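Local coordinates for protein glycosyl hyrolase, family 3 (Deinococcus radiodurans, PDB 3TEV) that probably hydrolyses O-glycosidic bonds as a family 3 glycoside hydrolase built on a TIM-barrel domain, at residues D106-L109 with T110-N114; A118-L121 with R122-G125; C48-G51 with K52-E55. All coordinates share one frame; numbering follows the deposited sequence.

Contact 1 (D106-L109 with T110-N114); sequences DQQL and TEDVN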
# COMPACT_ATOMS: atom_id res chain seq x y z
N ASP A 106 -17.23 18.11 -7.26
CA ASP A 106 -16.35 19.01 -7.96
C ASP A 106 -14.97 18.36 -8.00
O ASP A 106 -14.24 18.35 -7.00
CB ASP A 106 -16.35 20.40 -7.28
CG ASP A 106 -15.42 21.39 -7.97
OD1 ASP A 106 -14.60 20.99 -8.83
OD2 ASP A 106 -15.51 22.60 -7.65
N GLN A 107 -14.64 17.79 -9.15
CA GLN A 107 -13.38 17.10 -9.40
C GLN A 107 -12.20 17.99 -9.02
O GLN A 107 -11.29 17.55 -8.32
CB GLN A 107 -13.31 16.65 -10.87
CG GLN A 107 -11.92 16.34 -11.40
CD GLN A 107 -11.95 15.38 -12.59
OE1 GLN A 107 -12.58 15.68 -13.62
NE2 GLN A 107 -11.28 14.21 -12.46
N GLN A 108 -12.26 19.25 -9.44
CA GLN A 108 -11.19 20.21 -9.13
C GLN A 108 -11.03 20.46 -7.62
O GLN A 108 -9.92 20.61 -7.15
CB GLN A 108 -11.39 21.52 -9.91
CG GLN A 108 -10.27 22.54 -9.75
CD GLN A 108 -8.96 22.11 -10.41
OE1 GLN A 108 -8.92 21.84 -11.61
NE2 GLN A 108 -7.88 22.07 -9.62
N LEU A 109 -12.13 20.52 -6.88
CA LEU A 109 -12.05 20.62 -5.42
C LEU A 109 -11.30 19.42 -4.81
O LEU A 109 -10.40 19.57 -3.97
CB LEU A 109 -13.44 20.74 -4.80
CG LEU A 109 -13.56 20.65 -3.27
CD1 LEU A 109 -12.77 21.75 -2.56
CD2 LEU A 109 -15.04 20.69 -2.86
N THR A 110 -11.68 18.22 -5.25
CA THR A 110 -11.07 17.00 -4.75
C THR A 110 -9.58 17.05 -4.98
O THR A 110 -8.80 16.77 -4.07
CB THR A 110 -11.69 15.77 -5.41
OG1 THR A 110 -13.10 15.76 -5.13
CG2 THR A 110 -11.04 14.45 -4.92
N GLU A 111 -9.17 17.41 -6.19
CA GLU A 111 -7.74 17.53 -6.50
C GLU A 111 -7.05 18.52 -5.55
O GLU A 111 -6.02 18.20 -4.97
CB GLU A 111 -7.52 17.93 -7.95
CG GLU A 111 -6.05 18.02 -8.31
CD GLU A 111 -5.76 18.30 -9.78
OE1 GLU A 111 -6.59 18.00 -10.68
OE2 GLU A 111 -4.66 18.80 -10.05
N ASP A 112 -7.65 19.70 -5.38
CA ASP A 112 -7.04 20.76 -4.59
C ASP A 112 -6.94 20.42 -3.11
O ASP A 112 -6.00 20.84 -2.45
CB ASP A 112 -7.78 22.09 -4.76
CG ASP A 112 -7.65 22.67 -6.17
OD1 ASP A 112 -6.81 22.21 -6.97
OD2 ASP A 112 -8.42 23.59 -6.48
N VAL A 113 -7.91 19.69 -2.57
CA VAL A 113 -7.85 19.26 -1.16
C VAL A 113 -6.72 18.23 -0.95
O VAL A 113 -5.99 18.26 0.04
CB VAL A 113 -9.21 18.69 -0.68
CG1 VAL A 113 -9.06 17.97 0.66
CG2 VAL A 113 -10.26 19.81 -0.58
N ASN A 114 -6.58 17.34 -1.91
CA ASN A 114 -5.47 16.38 -1.88
C ASN A 114 -4.12 17.06 -2.12
O ASN A 114 -3.10 16.67 -1.53
CB ASN A 114 -5.76 15.22 -2.84
CG ASN A 114 -6.73 14.21 -2.24
OD1 ASN A 114 -6.32 13.29 -1.54
ND2 ASN A 114 -8.03 14.40 -2.49
O HOH W 1 -15.78 17.50 -4.79
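Asp-112 OD1 is held by two groups: the side-chain amide of Gln-108, one helical turn earlier, donates to it, and Arg-170 forms a salt bridge with the same oxygen. The Gln-108 NE2 to Asp-112 OD1 bond is 2.9 Å long but bent, with 138° at the hydrogen. The acceptor lies in the plane of the Gln-108 amide, yet the donor comes from above the carboxylate plane, the two flat groups being turned 46° from each other. Gln-108 leaves the helix with CG anti to its own nitrogen and then bends at chi2 (69°), which carries the amide forward along the helix to the acid. The carboxylate carbon Asp-112 CG also sits 3.2 Å from Gln-108 O. A leucine in place of Asp-112 would probably leave Gln-108 NE2 without this acceptor and take from Arg-170 one of the acids it pairs with, Glu-111 remaining.

The preceding turn is closed by Asp-106, the N-cap residue: its OD1 accepts from Leu-109 N at 3.2 Å, the donor standing above the carboxylate plane. Asp-106 O takes the first helical bond, from Thr-110 N at 3.1 Å, together with a proton from a water 2.8 Å away. The hydroxyl of Thr-110 is bonded to His-160 on helix 154-169. On another face, Leu-109 and Val-113 run side by side in the same direction, CD1 of the leucine 3.7 Å from CG2 of the valine. Asp-106 at the N-cap and Glu-111 and Asp-112 in the first two turns put three acids at the amino-terminal end of helix 107-124, where the helix dipole is likely to stabilise their negative charge, and through Arg-170 two of them tie this end to the region following helix 154-169.

Contact 2 (A118-L121 with R122-G125); sequences ARQL and RSVG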
# COMPACT_ATOMS: atom_id res chain seq x y z
N ALA A 118 -1.07 16.91 0.44
CA ALA A 118 0.25 16.47 -0.02
C ALA A 118 1.35 17.50 0.31
O ALA A 118 2.47 17.11 0.70
CB ALA A 118 0.23 16.11 -1.50
N ARG A 119 1.02 18.79 0.20
CA ARG A 119 1.96 19.87 0.54
C ARG A 119 2.33 19.84 2.01
O ARG A 119 3.49 20.10 2.36
CB ARG A 119 1.39 21.27 0.21
CG ARG A 119 1.39 21.63 -1.26
CD ARG A 119 1.08 23.11 -1.50
NE ARG A 119 -0.27 23.49 -1.05
CZ ARG A 119 -1.38 23.37 -1.79
NH1 ARG A 119 -1.33 22.88 -3.02
NH2 ARG A 119 -2.54 23.77 -1.29
N GLN A 120 1.36 19.56 2.87
CA GLN A 120 1.65 19.41 4.28
C GLN A 120 2.57 18.19 4.51
O GLN A 120 3.53 18.26 5.28
CB GLN A 120 0.36 19.35 5.12
CG GLN A 120 0.59 19.57 6.64
CD GLN A 120 0.79 21.06 7.05
OE1 GLN A 120 0.22 22.00 6.42
NE2 GLN A 120 1.57 21.28 8.11
N LEU A 121 2.29 17.08 3.83
CA LEU A 121 3.11 15.88 3.97
C LEU A 121 4.54 16.13 3.49
O LEU A 121 5.51 15.80 4.16
CB LEU A 121 2.50 14.69 3.23
CG LEU A 121 1.14 14.17 3.71
CD1 LEU A 121 0.74 12.91 2.94
CD2 LEU A 121 1.13 13.90 5.21
N ARG A 122 4.65 16.73 2.31
CA ARG A 122 5.92 17.11 1.73
C ARG A 122 6.73 18.03 2.67
O ARG A 122 7.95 17.84 2.83
CB ARG A 122 5.70 17.75 0.35
CG ARG A 122 6.97 18.04 -0.47
CD ARG A 122 7.50 16.79 -1.20
NE ARG A 122 7.68 15.65 -0.29
CZ ARG A 122 8.79 15.41 0.42
NH1 ARG A 122 8.82 14.37 1.23
NH2 ARG A 122 9.86 16.19 0.30
N SER A 123 6.08 18.98 3.33
CA SER A 123 6.83 19.85 4.25
C SER A 123 7.37 19.15 5.50
O SER A 123 8.35 19.62 6.08
CB SER A 123 6.08 21.15 4.59
OG SER A 123 5.20 20.96 5.68
N VAL A 124 6.79 18.02 5.90
CA VAL A 124 7.34 17.28 7.05
C VAL A 124 8.27 16.14 6.66
O VAL A 124 8.94 15.58 7.51
CB VAL A 124 6.25 16.81 8.07
CG1 VAL A 124 5.48 18.03 8.63
CG2 VAL A 124 5.30 15.80 7.46
N GLY A 125 8.31 15.80 5.37
CA GLY A 125 9.28 14.85 4.83
C GLY A 125 8.70 13.48 4.55
O GLY A 125 9.43 12.46 4.60
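Ser-123 holds its hydroxyl between its own backbone nitrogen and carbonyl carbon (chi1 86°), and this torsion turns OG back toward the preceding turn, where it donates to Gln-120 O at 3.2 Å. Val-124 places CG2 in the corresponding place and CG1 anti to its carbonyl carbon, bringing CG2 to 3.3 Å from Leu-121 O. Both side chains therefore rest on carbonyl oxygens of the last helical turn.

Those oxygens are where the regular pattern runs out. Arg-122 N still makes a short, nearly straight bond to Ala-118 O, 2.7 Å with 171° at the hydrogen, and Ser-123 N follows with Arg-119 O at 3.0 Å. Val-124 N, by contrast, is shared between Gln-120 O and Leu-121 O, both bonds weak. Gly-125 then takes positive phi (103°) and serves as the C-prime residue of a Schellman motif: Ile-126 N turns back to Leu-121 O, and Gly-125 N makes a weak bond to Arg-122 O. Gly-125 N also donates to Leu-121 O at 3.1 Å. A side chain at this position would run into the carbonyl oxygen of Val-124, which explains the glycine.

Arg-122, bent at both chi2 and chi3, wraps its guanidinium round the helix end to bond the carbonyl oxygens of Ile-126, Ala-333 and Gln-334, joining this terminus to the last ordered residues of the chain. Val-124 packs on Leu-60 and Arg-61 of helix 57-71, and Ser-123 O accepts from Arg-61 NE; just past the Schellman turn the chain enters strand 128-129, which lies between strands 76-79 and 174-180 in the parallel sheet.

Contact 3 (C48-G51 with K52-E55); sequences CLFG and KNVE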
# COMPACT_ATOMS: atom_id res chain seq x y z
N CYS A 48 5.91 2.88 7.60
CA CYS A 48 4.59 3.49 7.55
C CYS A 48 4.33 4.09 8.91
O CYS A 48 4.61 3.45 9.92
CB CYS A 48 3.49 2.50 7.16
SG CYS A 48 1.87 3.37 6.91
N LEU A 49 3.86 5.33 8.93
CA LEU A 49 3.56 6.03 10.18
C LEU A 49 2.07 6.02 10.48
O LEU A 49 1.25 6.05 9.57
CB LEU A 49 4.05 7.47 10.11
CG LEU A 49 5.53 7.67 9.83
CD1 LEU A 49 5.82 9.14 9.66
CD2 LEU A 49 6.42 7.07 10.92
N PHE A 50 1.74 5.96 11.76
CA PHE A 50 0.36 5.94 12.25
C PHE A 50 0.20 6.96 13.38
O PHE A 50 1.16 7.62 13.77
CB PHE A 50 -0.00 4.54 12.75
CG PHE A 50 0.10 3.48 11.69
CD1 PHE A 50 -1.00 3.16 10.90
CD2 PHE A 50 1.29 2.81 11.47
CE1 PHE A 50 -0.91 2.18 9.90
CE2 PHE A 50 1.40 1.83 10.48
CZ PHE A 50 0.31 1.52 9.69
N GLY A 51 -1.01 7.05 13.92
CA GLY A 51 -1.33 7.98 15.01
C GLY A 51 -0.33 7.94 16.15
O GLY A 51 0.11 8.98 16.63
N LYS A 52 0.06 6.73 16.56
CA LYS A 52 1.09 6.57 17.58
C LYS A 52 2.42 7.28 17.25
O LYS A 52 3.26 7.43 18.13
CB LYS A 52 1.35 5.08 17.84
CG LYS A 52 1.99 4.33 16.64
CD LYS A 52 2.40 2.91 17.01
CE LYS A 52 2.61 2.09 15.74
NZ LYS A 52 3.50 0.94 15.96
N ASN A 53 2.64 7.69 16.00
CA ASN A 53 3.90 8.36 15.62
C ASN A 53 3.77 9.87 15.41
O ASN A 53 4.77 10.52 15.06
CB ASN A 53 4.49 7.76 14.34
CG ASN A 53 4.52 6.23 14.36
OD1 ASN A 53 3.74 5.58 13.64
ND2 ASN A 53 5.41 5.66 15.17
N VAL A 54 2.56 10.40 15.61
CA VAL A 54 2.21 11.78 15.23
C VAL A 54 1.69 12.58 16.42
O VAL A 54 0.67 12.24 17.01
CB VAL A 54 1.14 11.80 14.10
CG1 VAL A 54 0.70 13.24 13.75
CG2 VAL A 54 1.65 11.08 12.86
N GLU A 55 2.40 13.66 16.76
CA GLU A 55 2.00 14.55 17.85
C GLU A 55 1.79 15.98 17.35
O GLU A 55 0.75 16.59 17.62
CB GLU A 55 3.02 14.53 18.98
CG GLU A 55 3.04 13.24 19.77
CD GLU A 55 4.04 13.26 20.91
OE1 GLU A 55 3.78 12.58 21.93
OE2 GLU A 55 5.10 13.94 20.79
O HOH W 2 4.73 3.45 12.63
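Where strand 46-49 of the barrel runs into its following loop, the chain folds back in a 3-10 turn, Phe-50 to Asn-53, overlapping a type I turn, Gly-51 to Val-54, with Asn-53 clamping the first of them. Asn-53 N donates to Phe-50 O at 2.7 Å, and Phe-50 N returns a bond to Asn-53 OD1 at 2.8 Å. This second bond is nearly straight (171° at the hydrogen) and arrives in the carbonyl plane on a lone pair. With chi1 at -47°, CG of Asn-53 lies beside its own nitrogen, which points OD1 at Phe-50 N while Asn-53 N holds Phe-50 O: the two bonds grip both backbone polar atoms of Phe-50. OD1 also sits at the edge of the Phe-50 ring, near its plane, and a water lies within bonding distance of both Asn-53 OD1 and Cys-48 O. The second turn closes through Val-54 N and Gly-51 O, 3.0 Å apart.

Leu-49 lays CD2 across the base of the asparagine, 4.0 Å from Asn-53 CB. The other end of the amide is used as well: Asn-53 ND2 bonds the carbonyl oxygens of Leu-26 and Gly-28, while Lys-52 NZ reaches over to Asp-25 in a salt bridge. Such a turn at the carboxy-terminal end of a parallel strand, leading on to helix 57-71, belongs to a beta-alpha unit of the TIM barrel, here pinned by its asparagine to the loop after the neighbouring strand 22-24.

Contact 3 comes first along the chain, at the carboxy-terminal end of strand 46-49, followed by contact 1 and contact 2 at the start and end of helix 107-124. The centres of contacts 1 and 2 are about 17 Å apart, bridged by that helix. Contact 3 lies about 14 Å from contact 2 and about 25 Å from contact 1, centre to centre, and touches neither. Helix 57-71 links the nearer pair: Leu-60 packs against both Leu-49 and Val-124. All three lie in the family 3 TIM-barrel region; they mark a strand-to-loop turn and both ends of one outer helix.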